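Local structure of esterase (uncultured bacterium pCosCE1, 7ATL) at residues K53-R62 with T211-A220. The protein hydrolyses carboxylic esters and also shows promiscuous acyltransferase activity, as a family VIII carboxylesterase built on the beta-lactamase fold. Residues are numbered along the deposited sequence; the frame is centred on the assembly and turned at random.
Sequences KPMVRETQFR and TTDVDNLATA
Gln-60 and Leu-217 lie side by side as a single beta bridge, held by two backbone bonds: Gln-60 N gives to Asn-216 O (2.9 Å), and Gln-60 O receives Ala-218 N (2.8 Å). The side chain of Asn-216 adds a third bond beside the bridge. Its chi1 of -159° turns the amide toward the residue before Thr-59, and ND2 donates to Glu-58 O at 3.0 Å from above the carbonyl plane. Its other end, OD1, is tied through a water to Thr-59 OG1, a hydroxyl that also donates to Val-56 O and so braces the type I turn of Val-56 to Thr-59. The small methyl of Ala-218 touches both Thr-59 CG2 and one face of the Phe-61 ring, 4.0 Å from CE2.

Next to the bridge, the extended Arg-62 side chain runs nearly perpendicular to that of Leu-217. Leu-217 CD2 lies over one face of the guanidinium, 3.4 Å from NH2, while NH1 makes a weak bond to Ala-218 O near the guanidinium plane. A water links NH2 to Leu-217 O, and Pro-251 O takes another NH2 bond, so the flat group is fixed from several directions. Lys-53 is long enough to span the gap, which lets NZ donate to Asp-215 O (2.8 Å). The extended Gln-60 lays OE1 against Thr-211 CB, where it also accepts from a water, while NE2 is held by Asn-206 O; a long amide suits a spot where both its ends find polar partners.

Further out, an ST turn at Thr-211 and an Asx motif at Asp-213 shape the loop that offers these carbonyls. Phe-61 and Met-55 also pack on Val-29 of strand 27-34. The contact thus fastens the loop preceding strand 221-222 to the connection leaving strand 37-44, against strands 27-34 and 37-44 of the antiparallel sheet characteristic of the serine beta-lactamase fold.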
loop_
_atom_site.group_PDB
_atom_site.type_symbol
_atom_site.label_atom_id
_atom_site.label_comp_id
_atom_site.label_asym_id
_atom_site.label_seq_id
_atom_site.Cartn_x
_atom_site.Cartn_y
_atom_site.Cartn_z
ATOM N N LYS A 53 6.873 -9.429 -23.720
ATOM C CA LYS A 53 7.333 -10.296 -22.599
ATOM C C LYS A 53 6.100 -10.728 -21.802
ATOM O O LYS A 53 5.411 -9.899 -21.211
ATOM C CB LYS A 53 8.368 -9.595 -21.718
ATOM C CG LYS A 53 9.104 -10.526 -20.762
ATOM C CD LYS A 53 10.017 -9.798 -19.797
ATOM C CE LYS A 53 11.169 -9.080 -20.474
ATOM N NZ LYS A 53 12.348 -8.940 -19.581
ATOM N N PRO A 54 5.755 -12.035 -21.776
ATOM C CA PRO A 54 4.559 -12.477 -21.066
ATOM C C PRO A 54 4.727 -12.200 -19.564
ATOM O O PRO A 54 5.837 -12.368 -19.012
ATOM C CB PRO A 54 4.496 -13.978 -21.393
ATOM C CG PRO A 54 5.947 -14.355 -21.580
ATOM C CD PRO A 54 6.526 -13.166 -22.320
ATOM N N MET A 55 3.642 -11.754 -18.936
ATOM C CA MET A 55 3.544 -11.680 -17.455
ATOM C C MET A 55 3.650 -13.109 -16.915
ATOM O O MET A 55 2.982 -13.990 -17.481
ATOM C CB MET A 55 2.212 -11.062 -17.012
ATOM C CG MET A 55 2.145 -10.774 -15.497
ATOM S SD MET A 55 3.160 -9.373 -14.934
ATOM C CE MET A 55 2.061 -8.043 -15.426
ATOM N N VAL A 56 4.480 -13.322 -15.904
ATOM C CA VAL A 56 4.595 -14.610 -15.182
ATOM C C VAL A 56 4.306 -14.350 -13.689
ATOM O O VAL A 56 4.297 -13.171 -13.251
ATOM C CB VAL A 56 5.971 -15.278 -15.417
ATOM C CG1 VAL A 56 6.238 -15.554 -16.897
ATOM C CG2 VAL A 56 7.122 -14.509 -14.791
ATOM N N ARG A 57 4.075 -15.427 -12.927
ATOM C CA ARG A 57 3.664 -15.384 -11.506
ATOM C C ARG A 57 4.748 -14.682 -10.682
ATOM O O ARG A 57 4.387 -13.920 -9.759
ATOM C CB ARG A 57 3.412 -16.811 -11.019
ATOM C CG ARG A 57 2.770 -16.883 -9.642
ATOM C CD ARG A 57 2.702 -18.304 -9.136
ATOM N NE ARG A 57 2.308 -18.359 -7.738
ATOM C CZ ARG A 57 1.575 -19.322 -7.192
ATOM N NH1 ARG A 57 1.120 -20.327 -7.925
ATOM N NH2 ARG A 57 1.267 -19.269 -5.909
ATOM N N GLU A 58 6.020 -14.913 -11.029
ATOM C CA GLU A 58 7.223 -14.388 -10.314
ATOM C C GLU A 58 7.526 -12.934 -10.725
ATOM O O GLU A 58 8.440 -12.348 -10.116
ATOM C CB GLU A 58 8.478 -15.227 -10.597
ATOM C CG GLU A 58 8.308 -16.720 -10.350
ATOM C CD GLU A 58 7.612 -17.499 -11.459
ATOM O OE1 GLU A 58 7.827 -17.159 -12.643
ATOM O OE2 GLU A 58 6.847 -18.433 -11.128
ATOM N N THR A 59 6.811 -12.351 -11.694
ATOM C CA THR A 59 7.067 -10.951 -12.119
ATOM C C THR A 59 6.987 -10.017 -10.902
ATOM O O THR A 59 5.976 -10.040 -10.162
ATOM C CB THR A 59 6.104 -10.465 -13.205
ATOM O OG1 THR A 59 6.204 -11.349 -14.316
ATOM C CG2 THR A 59 6.419 -9.053 -13.646
ATOM N N GLN A 60 8.023 -9.209 -10.712
ATOM C CA GLN A 60 8.100 -8.217 -9.613
ATOM C C GLN A 60 7.380 -6.935 -10.049
ATOM O O GLN A 60 7.388 -6.592 -11.268
ATOM C CB GLN A 60 9.557 -7.945 -9.246
ATOM C CG GLN A 60 9.731 -7.553 -7.794
ATOM C CD GLN A 60 11.080 -6.937 -7.500
ATOM O OE1 GLN A 60 11.691 -6.275 -8.347
ATOM N NE2 GLN A 60 11.530 -7.114 -6.262
ATOM N N PHE A 61 6.770 -6.250 -9.089
ATOM C CA PHE A 61 6.067 -4.973 -9.343
ATOM C C PHE A 61 6.625 -3.860 -8.462
ATOM O O PHE A 61 7.177 -4.119 -7.378
ATOM C CB PHE A 61 4.566 -5.108 -9.099
ATOM C CG PHE A 61 3.842 -6.029 -10.039
ATOM C CD1 PHE A 61 3.896 -7.397 -9.861
ATOM C CD2 PHE A 61 3.062 -5.520 -11.056
ATOM C CE1 PHE A 61 3.201 -8.247 -10.703
ATOM C CE2 PHE A 61 2.385 -6.371 -11.918
ATOM C CZ PHE A 61 2.457 -7.732 -11.738
ATOM N N ARG A 62 6.489 -2.641 -8.959
ATOM C CA ARG A 62 6.505 -1.428 -8.116
ATOM C C ARG A 62 5.235 -1.492 -7.277
ATOM O O ARG A 62 4.155 -1.646 -7.884
ATOM C CB ARG A 62 6.560 -0.171 -8.992
ATOM C CG ARG A 62 7.830 -0.068 -9.825
ATOM C CD ARG A 62 7.787 1.031 -10.856
ATOM N NE ARG A 62 8.981 1.002 -11.691
ATOM C CZ ARG A 62 9.170 0.202 -12.740
ATOM N NH1 ARG A 62 8.239 -0.652 -13.139
ATOM N NH2 ARG A 62 10.295 0.286 -13.411
ATOM N N THR A 211 15.373 -3.121 -6.790
ATOM C CA THR A 211 15.765 -4.395 -7.444
ATOM C C THR A 211 16.941 -4.130 -8.385
ATOM O O THR A 211 16.994 -3.019 -8.950
ATOM C CB THR A 211 14.578 -5.039 -8.164
ATOM O OG1 THR A 211 15.050 -6.287 -8.674
ATOM C CG2 THR A 211 14.015 -4.179 -9.273
ATOM N N THR A 212 17.857 -5.096 -8.500
ATOM C CA THR A 212 18.934 -5.128 -9.524
ATOM C C THR A 212 18.497 -5.983 -10.718
ATOM O O THR A 212 19.231 -6.008 -11.697
ATOM C CB THR A 212 20.250 -5.695 -8.976
ATOM O OG1 THR A 212 20.010 -7.042 -8.565
ATOM C CG2 THR A 212 20.838 -4.851 -7.861
ATOM N N ASP A 213 17.350 -6.652 -10.630
ATOM C CA ASP A 213 16.829 -7.564 -11.680
ATOM C C ASP A 213 15.895 -6.770 -12.598
ATOM O O ASP A 213 14.659 -6.895 -12.455
ATOM C CB ASP A 213 16.158 -8.767 -11.020
ATOM C CG ASP A 213 15.667 -9.826 -11.985
ATOM O OD1 ASP A 213 15.506 -9.507 -13.183
ATOM O OD2 ASP A 213 15.428 -10.966 -11.517
ATOM N N VAL A 214 16.476 -6.008 -13.526
ATOM C CA VAL A 214 15.751 -5.096 -14.466
ATOM C C VAL A 214 14.701 -5.858 -15.284
ATOM O O VAL A 214 13.593 -5.339 -15.410
ATOM C CB VAL A 214 16.721 -4.358 -15.412
ATOM C CG1 VAL A 214 15.977 -3.339 -16.285
ATOM C CG2 VAL A 214 17.878 -3.711 -14.646
ATOM N N ASP A 215 15.051 -7.015 -15.854
ATOM C CA ASP A 215 14.206 -7.766 -16.834
ATOM C C ASP A 215 12.941 -8.293 -16.151
ATOM O O ASP A 215 11.951 -8.474 -16.862
ATOM C CB ASP A 215 14.921 -8.967 -17.488
ATOM C CG ASP A 215 16.356 -8.723 -17.952
ATOM O OD1 ASP A 215 16.676 -7.569 -18.340
ATOM O OD2 ASP A 215 17.163 -9.690 -17.907
ATOM N N ASN A 216 12.965 -8.576 -14.846
ATOM C CA ASN A 216 11.795 -9.210 -14.171
ATOM C C ASN A 216 10.855 -8.171 -13.517
ATOM O O ASN A 216 9.864 -8.585 -12.926
ATOM C CB ASN A 216 12.233 -10.283 -13.171
ATOM C CG ASN A 216 11.110 -11.254 -12.861
ATOM O OD1 ASN A 216 10.407 -11.745 -13.753
ATOM N ND2 ASN A 216 10.902 -11.503 -11.587
ATOM N N LEU A 217 11.110 -6.870 -13.643
ATOM C CA LEU A 217 10.236 -5.811 -13.072
ATOM C C LEU A 217 9.207 -5.416 -14.130
ATOM O O LEU A 217 9.591 -4.863 -15.158
ATOM C CB LEU A 217 11.111 -4.621 -12.647
ATOM C CG LEU A 217 10.403 -3.474 -11.932
ATOM C CD1 LEU A 217 9.703 -3.988 -10.682
ATOM C CD2 LEU A 217 11.377 -2.359 -11.581
ATOM N N ALA A 218 7.927 -5.687 -13.900
ATOM C CA ALA A 218 6.858 -5.286 -14.840
ATOM C C ALA A 218 7.003 -3.806 -15.183
ATOM O O ALA A 218 7.159 -2.966 -14.304
ATOM C CB ALA A 218 5.496 -5.558 -14.274
ATOM N N THR A 219 6.906 -3.506 -16.459
ATOM C CA THR A 219 6.841 -2.128 -16.975
ATOM C C THR A 219 5.539 -1.453 -16.509
ATOM O O THR A 219 4.432 -2.004 -16.761
ATOM C CB THR A 219 6.974 -2.198 -18.494
ATOM O OG1 THR A 219 8.147 -2.992 -18.662
ATOM C CG2 THR A 219 7.029 -0.833 -19.147
ATOM N N ALA A 220 5.656 -0.269 -15.915
ATOM C CA ALA A 220 4.503 0.536 -15.470
ATOM C C ALA A 220 3.845 1.213 -16.675
ATOM O O ALA A 220 4.561 1.899 -17.448
ATOM C CB ALA A 220 4.963 1.560 -14.461
HETATM O O HOH W 1 8.597 -10.718 -15.603
HETATM O O HOH W 2 12.573 -7.582 -10.683
HETATM O O HOH W 3 10.002 -2.080 -15.348
#